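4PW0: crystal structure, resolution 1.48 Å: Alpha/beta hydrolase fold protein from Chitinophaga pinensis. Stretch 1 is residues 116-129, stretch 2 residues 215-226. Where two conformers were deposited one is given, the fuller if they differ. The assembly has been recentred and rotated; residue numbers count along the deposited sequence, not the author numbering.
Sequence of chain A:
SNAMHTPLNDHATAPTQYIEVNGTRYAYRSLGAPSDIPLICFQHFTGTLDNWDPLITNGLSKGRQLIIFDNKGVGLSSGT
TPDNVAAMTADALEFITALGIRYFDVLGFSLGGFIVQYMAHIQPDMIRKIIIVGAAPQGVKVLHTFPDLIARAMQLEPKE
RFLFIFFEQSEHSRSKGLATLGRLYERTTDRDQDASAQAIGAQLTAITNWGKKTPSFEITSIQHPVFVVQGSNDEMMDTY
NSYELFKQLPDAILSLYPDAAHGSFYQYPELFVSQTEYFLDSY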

# COMPACT_ATOMS: atom_id res chain seq x y z
N VAL A 116 11.36 -8.99 14.19
CA VAL A 116 12.14 -8.60 13.00
C VAL A 116 12.71 -7.20 13.16
O VAL A 116 13.77 -6.93 12.62
CB VAL A 116 11.35 -8.73 11.69
CG1 VAL A 116 10.94 -10.19 11.47
CG2 VAL A 116 10.13 -7.81 11.60
N GLN A 117 12.01 -6.31 13.87
CA GLN A 117 12.57 -4.96 14.14
C GLN A 117 13.84 -5.08 15.01
O GLN A 117 14.86 -4.48 14.71
CB GLN A 117 11.58 -4.10 14.87
CG GLN A 117 10.36 -3.68 14.07
CD GLN A 117 9.37 -2.95 14.95
OE1 GLN A 117 9.66 -1.85 15.44
NE2 GLN A 117 8.20 -3.52 15.12
N TYR A 118 13.74 -5.86 16.08
CA TYR A 118 14.87 -6.02 16.98
C TYR A 118 16.03 -6.69 16.25
O TYR A 118 17.21 -6.30 16.41
CB TYR A 118 14.45 -6.78 18.25
CG TYR A 118 15.49 -6.63 19.35
CD1 TYR A 118 15.60 -5.45 20.03
CD2 TYR A 118 16.38 -7.63 19.63
CE1 TYR A 118 16.58 -5.25 20.99
CE2 TYR A 118 17.38 -7.44 20.60
CZ TYR A 118 17.46 -6.27 21.28
OH TYR A 118 18.45 -6.10 22.24
N MSE A 119 15.75 -7.70 15.43
CA MSE A 119 16.78 -8.40 14.67
C MSE A 119 17.49 -7.48 13.71
O MSE A 119 18.72 -7.56 13.53
CB MSE A 119 16.19 -9.59 13.89
CG MSE A 119 17.27 -10.57 13.43
SE MSE A 119 16.54 -12.10 12.50
CE MSE A 119 15.87 -13.00 14.07
N ALA A 120 16.74 -6.60 13.07
CA ALA A 120 17.35 -5.66 12.16
C ALA A 120 18.28 -4.68 12.89
O ALA A 120 19.28 -4.20 12.30
CB ALA A 120 16.26 -4.88 11.41
N HIS A 121 17.94 -4.39 14.13
CA HIS A 121 18.78 -3.56 14.98
C HIS A 121 20.09 -4.24 15.38
O HIS A 121 21.19 -3.64 15.23
CB HIS A 121 18.03 -3.08 16.24
CG HIS A 121 18.91 -2.37 17.21
ND1 HIS A 121 19.60 -1.23 16.87
CD2 HIS A 121 19.25 -2.67 18.48
CE1 HIS A 121 20.33 -0.85 17.91
NE2 HIS A 121 20.13 -1.70 18.90
N ILE A 122 20.00 -5.50 15.82
CA ILE A 122 21.19 -6.18 16.33
C ILE A 122 22.04 -6.87 15.28
O ILE A 122 23.26 -7.08 15.50
CB ILE A 122 20.90 -7.12 17.52
CG1 ILE A 122 20.05 -8.32 17.15
CG2 ILE A 122 20.34 -6.33 18.70
CD1 ILE A 122 20.02 -9.40 18.23
N GLN A 123 21.41 -7.33 14.19
CA GLN A 123 22.07 -8.04 13.14
C GLN A 123 21.71 -7.51 11.76
O GLN A 123 21.27 -8.27 10.90
CB GLN A 123 21.85 -9.53 13.24
CG GLN A 123 22.63 -10.22 14.33
CD GLN A 123 24.13 -10.30 14.06
OE1 GLN A 123 24.63 -10.15 12.95
NE2 GLN A 123 24.84 -10.56 15.09
N PRO A 124 21.94 -6.21 11.54
CA PRO A 124 21.52 -5.60 10.28
C PRO A 124 22.06 -6.27 9.04
O PRO A 124 21.37 -6.34 8.03
CB PRO A 124 22.03 -4.17 10.37
CG PRO A 124 23.13 -4.23 11.38
CD PRO A 124 22.67 -5.24 12.39
N ASP A 125 23.32 -6.75 9.07
CA ASP A 125 23.93 -7.26 7.88
C ASP A 125 23.45 -8.65 7.47
O ASP A 125 23.75 -9.10 6.35
CB ASP A 125 25.45 -7.26 8.07
CG ASP A 125 26.03 -5.85 8.21
OD1 ASP A 125 25.36 -4.85 7.86
OD2 ASP A 125 27.20 -5.75 8.64
N MSE A 126 22.68 -9.33 8.34
CA MSE A 126 22.12 -10.62 7.97
C MSE A 126 20.76 -10.52 7.28
O MSE A 126 20.31 -11.49 6.69
CB MSE A 126 21.92 -11.47 9.24
CG MSE A 126 23.33 -11.81 9.78
SE MSE A 126 23.22 -12.93 11.41
CE MSE A 126 22.96 -14.35 10.27
N ILE A 127 20.14 -9.33 7.32
CA ILE A 127 18.80 -9.12 6.76
C ILE A 127 18.89 -8.22 5.52
O ILE A 127 19.59 -7.19 5.54
CB ILE A 127 17.88 -8.49 7.83
CG1 ILE A 127 17.60 -9.52 8.94
CG2 ILE A 127 16.55 -8.04 7.20
CD1 ILE A 127 16.89 -8.96 10.13
N ARG A 128 18.19 -8.61 4.46
CA ARG A 128 18.06 -7.79 3.29
C ARG A 128 16.79 -6.91 3.37
O ARG A 128 16.91 -5.69 3.59
CB ARG A 128 18.11 -8.65 2.05
CG ARG A 128 18.13 -7.82 0.79
CD ARG A 128 18.03 -8.62 -0.50
NE ARG A 128 16.75 -9.30 -0.63
CZ ARG A 128 16.15 -9.59 -1.78
NH1 ARG A 128 16.72 -9.28 -2.95
NH2 ARG A 128 14.95 -10.17 -1.76
N LYS A 129 15.61 -7.52 3.20
CA LYS A 129 14.36 -6.75 3.26
C LYS A 129 13.49 -7.28 4.39
O LYS A 129 13.60 -8.44 4.80
CB LYS A 129 13.59 -6.90 1.94
CG LYS A 129 14.37 -6.35 0.73
CD LYS A 129 13.55 -6.41 -0.55
CE LYS A 129 14.33 -6.06 -1.76
NZ LYS A 129 13.64 -6.06 -3.04
N PRO A 215 11.79 2.53 24.71
CA PRO A 215 12.51 1.99 23.55
C PRO A 215 14.03 1.89 23.80
O PRO A 215 14.64 2.77 24.49
CB PRO A 215 12.21 3.01 22.46
CG PRO A 215 10.86 3.49 22.81
CD PRO A 215 10.90 3.63 24.31
N SER A 216 14.62 0.86 23.24
CA SER A 216 16.04 0.56 23.41
C SER A 216 16.85 0.83 22.15
O SER A 216 18.09 0.70 22.16
CB SER A 216 16.21 -0.89 23.85
OG SER A 216 15.77 -1.84 22.86
N PHE A 217 16.17 1.17 21.06
CA PHE A 217 16.85 1.57 19.84
C PHE A 217 15.95 2.50 19.06
O PHE A 217 14.74 2.59 19.32
CB PHE A 217 17.26 0.34 19.00
CG PHE A 217 16.09 -0.41 18.41
CD1 PHE A 217 15.44 -1.42 19.14
CD2 PHE A 217 15.64 -0.12 17.14
CE1 PHE A 217 14.36 -2.09 18.60
CE2 PHE A 217 14.57 -0.80 16.62
CZ PHE A 217 13.95 -1.79 17.33
N GLU A 218 16.54 3.26 18.14
CA GLU A 218 15.82 4.22 17.33
C GLU A 218 15.29 3.53 16.08
O GLU A 218 16.06 2.94 15.35
CB GLU A 218 16.77 5.35 16.91
CG GLU A 218 17.18 6.20 18.10
CD GLU A 218 16.00 6.94 18.69
OE1 GLU A 218 15.04 7.27 17.96
OE2 GLU A 218 16.04 7.23 19.91
N ILE A 219 13.98 3.63 15.87
CA ILE A 219 13.37 3.06 14.65
C ILE A 219 14.01 3.66 13.40
O ILE A 219 14.21 2.97 12.41
CB ILE A 219 11.83 3.29 14.62
CG1 ILE A 219 11.15 2.31 15.55
CG2 ILE A 219 11.26 3.09 13.21
CD1 ILE A 219 11.37 0.87 15.15
N THR A 220 14.35 4.95 13.46
CA THR A 220 14.94 5.65 12.34
C THR A 220 16.25 5.03 11.88
O THR A 220 16.67 5.22 10.75
CB THR A 220 15.19 7.13 12.71
OG1 THR A 220 15.98 7.23 13.93
CG2 THR A 220 13.85 7.89 12.87
N SER A 221 16.90 4.26 12.78
CA SER A 221 18.16 3.62 12.44
C SER A 221 18.05 2.34 11.62
O SER A 221 19.05 1.81 11.14
CB SER A 221 18.98 3.32 13.70
OG SER A 221 18.42 2.25 14.47
N ILE A 222 16.81 1.83 11.42
CA ILE A 222 16.65 0.64 10.60
C ILE A 222 16.60 1.10 9.15
O ILE A 222 15.63 1.70 8.72
CB ILE A 222 15.36 -0.11 10.98
CG1 ILE A 222 15.50 -0.75 12.38
CG2 ILE A 222 15.04 -1.14 9.93
CD1 ILE A 222 14.22 -1.33 12.93
N GLN A 223 17.69 0.86 8.42
CA GLN A 223 17.85 1.42 7.08
C GLN A 223 17.37 0.54 5.95
O GLN A 223 17.29 0.99 4.81
CB GLN A 223 19.29 1.83 6.86
CG GLN A 223 19.74 2.91 7.84
CD GLN A 223 21.10 3.43 7.50
OE1 GLN A 223 22.09 2.78 7.76
NE2 GLN A 223 21.14 4.59 6.89
N HIS A 224 17.02 -0.70 6.27
CA HIS A 224 16.59 -1.66 5.28
C HIS A 224 15.30 -1.23 4.59
O HIS A 224 14.50 -0.51 5.17
CB HIS A 224 16.26 -2.99 5.94
CG HIS A 224 17.38 -3.56 6.75
ND1 HIS A 224 17.76 -3.03 7.96
CD2 HIS A 224 18.18 -4.62 6.52
CE1 HIS A 224 18.79 -3.72 8.42
NE2 HIS A 224 19.05 -4.69 7.57
N PRO A 225 15.08 -1.70 3.36
CA PRO A 225 13.71 -1.59 2.80
C PRO A 225 12.71 -2.36 3.69
O PRO A 225 12.97 -3.51 4.06
CB PRO A 225 13.82 -2.24 1.44
CG PRO A 225 15.29 -2.38 1.16
CD PRO A 225 15.93 -2.52 2.50
N VAL A 226 11.59 -1.72 4.00
CA VAL A 226 10.56 -2.32 4.84
C VAL A 226 9.23 -2.18 4.14
O VAL A 226 8.92 -1.13 3.55
CB VAL A 226 10.48 -1.64 6.23
CG1 VAL A 226 9.47 -2.35 7.13
CG2 VAL A 226 11.85 -1.64 6.90
O HOH W 1 19.72 -0.04 14.40

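Residues 116-129 form the end of a helix, which runs to Ile122, followed by a 3-10 segment at 124-126 and, after it, a corner at Arg128 in the chain. Residues 215-226 lie alongside as a largely irregular chain, interrupted by a single 3-10 turn at 219-221. The touching residues are at least 96 positions apart in sequence, and the contact buries 618 Å² counted over both sides. The backbones come nearest at two places: the CA atoms of His121 and Ile222 are 6.4 Å apart, and those of Lys129 and Pro225 are 5.2 Å apart. No hydrogen bond joins main chain to main chain across the contact, so side chains carry most of the pairing.

A direct hydrogen bond between the stretches comes from His224, the residue most extensively covered by its partner stretch. Its NE2 donates to Pro124 O at 2.9 Å, with an N-H...O angle of 167° that is close to linear. The geometry therefore places a proton on NE2. The acceptor lies near the plane of the imidazole, where the N-H bond points. Other carbonyls also gather at this edge of the ring: His224 CD2 is 3.1 Å from Ile127 O and 3.4 Å from Arg128 O. The polarised C-H of an imidazole suits such an oxygen-rich setting. Pro124 O also accepts a weak backbone bond from Ile127 N within its own stretch, so the histidine engages a carbonyl already involved in the local turn.

Aromatic contacts form at the helix. The rings of His121 and Phe217 form an offset stack, with centroids 4.7 Å apart and planes inclined by only 11°. The offset sets the CB of each residue over the face of the other's ring: Phe217 CB lies 3.4 Å from the His121 ring centroid, and His121 CB lies 4.0 Å from the Phe217 ring centroid. Two reciprocal CH-pi contacts thus accompany the stack. Tyr118 adds an apolar contact through its CD1, 3.9 Å from Phe217 CE1. Although the CA-to-CB bond of Tyr118 points away, its ring reaches back to the other stretch.

Aliphatic side chains add further contacts. Ala120 points toward the second stretch, and its CB meets Ile222 CG2 at 4.2 Å; the small methyl side chain accompanies a close approach of the backbones here. Ile222 CD1 also lies 4.3 Å from Gln117 CB. The same methyl rests against a backbone carbonyl, 3.7 Å from Gln117 O, while Ile219 CD1 lies against a side-chain amide oxygen, 3.2 Å from Gln117 OE1. Farther along, Lys129 CG and Pro225 CG are 4.1 Å apart, a contact made by the aliphatic part of the lysine before its end leads away.

A water provides a second polar link. It lies 2.7 Å from His121 ND1 and donates to Ser221 OG at 2.6 Å. Ser221 OG in turn donates to Glu218 O at 2.6 Å, tying the bridge to the 3-10 turn.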